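Local coordinates for extracellular solute-binding protein, family 1 (Bifidobacterium longum subsp. infantis, PDB 6FTH), which probably binds human milk oligosaccharides outside the cell and delivers them to an ABC transporter for uptake, at residues A[489-492]-A[493-497]; A[475-478]-A[479-483]. All coordinates share one frame; numbering follows the deposited sequence.

Interaction 1 (A[489-492]-A[493-497]); sequences EEWD and AYCKQ
Trp491, Tyr494 and Cys495 pack together, two buried rings and a partly exposed thiol, on one side of alpha-helix 487-500, with i to i+3 and i to i+4 spacing. The sulfur of Cys495 sits over the indole, 3.8 Å from the centroid of the five-membered ring of Trp491 and 22° off its normal, a Cys sulfur-aromatic contact. Tyr494 comes to the same face farther along, its CE2 lying 3.6 Å from CZ3 of Trp491; the two ring planes are inclined by 36°, so they meet obliquely. Trp491 reaches both neighbours because its CG is anti to the backbone N (chi1 180°), which swings the indole forward along the helix. A broad flat ring suits this place, since one face can take a slim thiol and a second aromatic together. Tyrosine adds a polar end, whose OH bonds to the carbonyl of Leu246, while Lys252 makes a cation-pi contact with Trp491.

The outer side is looser and more exposed: a water bridges the carbonyl of Glu489 and the amide of Ala493. Asp492 and Lys496, exposed and one turn apart, form a salt bridge of the kind common on helix surfaces: NZ of Lys496 approaches OD1 of Asp492 on its syn side at 2.8 Å, with a weak second bond to OD2 at 3.0 Å.

Interaction 2 (A[475-478]-A[479-483]); sequences MQKT and ATWMS
Successive i to i+4 bonds carry helix 457-484 from Met475 to Met482, among them Trp481 N to Lys477 O at 2.9 Å with a nearly straight N-H...O angle of 165°. Above that bond the indole of Trp481 lies back across the preceding turn. Its six-membered ring takes CB of Lys477 squarely over the face, 3.8 Å from the centroid and 8° off the normal, a CH-pi contact, and the carbonyl oxygen of Lys477 lies over the same face, toward its rim, 3.2 Å from CG of Trp481. The lysine chain bends at chi2 (-97°) and chi3, which carries CD and CE along the indole rather than outward; CE comes 3.9 Å from NE1 of Trp481. Long and flexible, lysine supplies apolar methylenes to the ring and a charge at the tip.

Toward helix 249-263, Thr478 and Met482 run side by side, CG2 of Thr478 touching SD of Met482 at 3.8 Å, while the threonine OG1 bonds to Val474 O and Tyr251 OH. Met482 packs on Ile255 and Tyr258 there. Lysine and tryptophan also bring two N-H donors, NZ and NE1, to one carboxylate oxygen, Glu490 OE1. Without the indole, as with an alanine here, the Lys477 methylenes are likely to lose the surface that steadies their bend, and Glu490 OE1 one N-H partner. Two such donors are likely to stabilise the negative charge of the carboxylate.

The two contacts lie on consecutive helices, 457-484 and 487-500, with centres about 13 Å apart, and they meet across the helix-helix interface. Glu490 of interaction 1 is the polar join: its OE1 forms a salt bridge to Lys477 NZ at 2.7 Å and a probable hydrogen bond to Trp481 NE1 at 2.8 Å. Beside it the aromatics interlock, Trp481 and Tyr494 edge-to-face with CH2 of Trp481 3.4 Å from CG of Tyr494, and Trp481 CZ3 lying 3.9 Å from Trp491 CE3. Both contacts reach helix 249-263, interaction 2 through Ile255 and Tyr258 and interaction 1 through Lys252, while the Asp492-Lys496 pair faces outward. Both are structural packing near the C-terminal end of the chain.

Interaction 1 (A[489-492]-A[493-497])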
# COMPACT_ATOMS: atom_id res chain seq x y z
N GLU A 489 7.42 -27.55 18.71
CA GLU A 489 8.20 -27.64 19.94
C GLU A 489 8.84 -26.31 20.34
O GLU A 489 9.30 -26.19 21.48
CB GLU A 489 9.27 -28.73 19.80
CG GLU A 489 10.28 -28.49 18.70
CD GLU A 489 9.96 -29.23 17.39
OE1 GLU A 489 8.77 -29.45 17.07
OE2 GLU A 489 10.93 -29.60 16.69
N GLU A 490 8.90 -25.32 19.45
CA GLU A 490 9.49 -24.03 19.76
C GLU A 490 8.45 -22.93 19.97
O GLU A 490 8.82 -21.80 20.34
CB GLU A 490 10.47 -23.61 18.65
CG GLU A 490 11.60 -24.60 18.50
CD GLU A 490 12.61 -24.24 17.45
OE1 GLU A 490 12.43 -23.24 16.72
OE2 GLU A 490 13.61 -24.97 17.34
N TRP A 491 7.18 -23.22 19.74
CA TRP A 491 6.15 -22.18 19.73
C TRP A 491 5.97 -21.52 21.09
O TRP A 491 5.90 -20.29 21.20
CB TRP A 491 4.84 -22.80 19.25
CG TRP A 491 3.68 -21.87 19.19
CD1 TRP A 491 2.63 -21.85 20.03
CD2 TRP A 491 3.43 -20.84 18.21
NE1 TRP A 491 1.74 -20.88 19.66
CE2 TRP A 491 2.22 -20.24 18.54
CE3 TRP A 491 4.13 -20.38 17.09
CZ2 TRP A 491 1.66 -19.20 17.78
CZ3 TRP A 491 3.59 -19.36 16.35
CH2 TRP A 491 2.37 -18.77 16.71
N ASP A 492 5.86 -22.32 22.16
CA ASP A 492 5.64 -21.73 23.48
C ASP A 492 6.78 -20.79 23.87
O ASP A 492 6.54 -19.68 24.36
CB ASP A 492 5.46 -22.85 24.51
CG ASP A 492 5.27 -22.32 25.92
OD1 ASP A 492 4.20 -21.75 26.21
OD2 ASP A 492 6.20 -22.46 26.75
N ALA A 493 8.03 -21.19 23.64
CA ALA A 493 9.13 -20.31 24.00
C ALA A 493 9.10 -19.04 23.17
O ALA A 493 9.40 -17.95 23.67
CB ALA A 493 10.46 -21.04 23.82
N TYR A 494 8.76 -19.15 21.89
CA TYR A 494 8.68 -17.96 21.05
C TYR A 494 7.63 -16.98 21.57
O TYR A 494 7.89 -15.77 21.63
CB TYR A 494 8.41 -18.40 19.61
CG TYR A 494 7.66 -17.44 18.69
CD1 TYR A 494 8.34 -16.53 17.94
CD2 TYR A 494 6.29 -17.54 18.52
CE1 TYR A 494 7.68 -15.68 17.08
CE2 TYR A 494 5.61 -16.71 17.66
CZ TYR A 494 6.31 -15.79 16.94
OH TYR A 494 5.69 -14.94 16.07
N CYS A 495 6.46 -17.50 21.94
CA CYS A 495 5.38 -16.63 22.44
C CYS A 495 5.82 -15.92 23.71
O CYS A 495 5.62 -14.71 23.86
CB CYS A 495 4.12 -17.46 22.68
SG CYS A 495 3.29 -18.01 21.16
N LYS A 496 6.47 -16.64 24.61
CA LYS A 496 6.96 -15.99 25.82
C LYS A 496 8.04 -14.97 25.49
O LYS A 496 8.11 -13.91 26.12
CB LYS A 496 7.50 -17.06 26.77
CG LYS A 496 6.44 -17.98 27.31
CD LYS A 496 7.11 -19.13 28.05
CE LYS A 496 6.22 -19.70 29.13
NZ LYS A 496 5.07 -20.43 28.58
N GLN A 497 8.88 -15.26 24.51
CA GLN A 497 9.91 -14.31 24.13
C GLN A 497 9.30 -13.00 23.61
O GLN A 497 9.76 -11.91 23.97
CB GLN A 497 10.87 -14.92 23.09
CG GLN A 497 12.06 -14.04 22.76
CD GLN A 497 13.08 -14.71 21.86
OE1 GLN A 497 12.82 -15.77 21.29
NE2 GLN A 497 14.24 -14.11 21.74
O HOH W 1 8.89 -23.98 23.26

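Interaction 2 (A[475-478]-A[479-483])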
# COMPACT_ATOMS: atom_id res chain seq x y z
N MET A 475 10.84 -12.59 12.31
CA MET A 475 11.33 -12.84 10.95
C MET A 475 12.22 -14.07 10.93
O MET A 475 12.10 -14.92 10.05
CB MET A 475 12.07 -11.59 10.46
CG MET A 475 12.83 -11.74 9.14
SD MET A 475 13.60 -10.19 8.54
CE MET A 475 13.83 -9.30 10.08
N GLN A 476 13.12 -14.19 11.92
CA GLN A 476 14.02 -15.33 11.96
C GLN A 476 13.27 -16.63 12.19
O GLN A 476 13.46 -17.61 11.46
CB GLN A 476 15.08 -15.11 13.05
CG GLN A 476 16.17 -16.17 13.10
CD GLN A 476 15.80 -17.37 13.95
OE1 GLN A 476 15.79 -18.52 13.46
NE2 GLN A 476 15.51 -17.13 15.22
N LYS A 477 12.41 -16.68 13.22
CA LYS A 477 11.71 -17.91 13.53
C LYS A 477 10.73 -18.28 12.43
O LYS A 477 10.61 -19.46 12.07
CB LYS A 477 10.99 -17.82 14.87
CG LYS A 477 11.92 -17.53 16.06
CD LYS A 477 12.32 -18.77 16.82
CE LYS A 477 12.90 -19.84 15.94
NZ LYS A 477 13.68 -20.85 16.72
N THR A 478 10.00 -17.30 11.90
CA THR A 478 9.01 -17.62 10.88
C THR A 478 9.67 -18.26 9.66
O THR A 478 9.23 -19.31 9.17
CB THR A 478 8.22 -16.37 10.51
OG1 THR A 478 7.52 -15.87 11.67
CG2 THR A 478 7.18 -16.71 9.46
N ALA A 479 10.76 -17.65 9.18
CA ALA A 479 11.43 -18.18 7.99
C ALA A 479 11.99 -19.56 8.26
O ALA A 479 11.87 -20.47 7.44
CB ALA A 479 12.53 -17.22 7.54
N THR A 480 12.61 -19.75 9.43
CA THR A 480 13.19 -21.05 9.77
C THR A 480 12.11 -22.13 9.85
O THR A 480 12.26 -23.22 9.29
CB THR A 480 13.95 -20.95 11.09
OG1 THR A 480 15.04 -20.03 10.91
CG2 THR A 480 14.47 -22.31 11.53
N TRP A 481 10.99 -21.82 10.51
CA TRP A 481 9.93 -22.81 10.66
C TRP A 481 9.27 -23.14 9.32
O TRP A 481 8.86 -24.28 9.10
CB TRP A 481 8.86 -22.27 11.61
CG TRP A 481 9.27 -22.20 13.04
CD1 TRP A 481 10.22 -22.95 13.68
CD2 TRP A 481 8.72 -21.31 14.02
NE1 TRP A 481 10.28 -22.60 15.01
CE2 TRP A 481 9.37 -21.59 15.24
CE3 TRP A 481 7.74 -20.32 13.99
CZ2 TRP A 481 9.07 -20.91 16.42
CZ3 TRP A 481 7.43 -19.63 15.17
CH2 TRP A 481 8.10 -19.93 16.37
N MET A 482 9.15 -22.15 8.44
CA MET A 482 8.58 -22.42 7.12
C MET A 482 9.50 -23.34 6.31
O MET A 482 9.03 -24.28 5.65
CB MET A 482 8.35 -21.10 6.39
CG MET A 482 7.10 -20.33 6.89
SD MET A 482 6.98 -18.66 6.22
CE MET A 482 6.69 -19.03 4.46
N SER A 483 10.80 -23.08 6.37
CA SER A 483 11.76 -23.84 5.55
C SER A 483 12.09 -25.19 6.17
O SER A 483 12.14 -26.20 5.46
CB SER A 483 13.03 -23.03 5.38
OG SER A 483 12.81 -21.90 4.56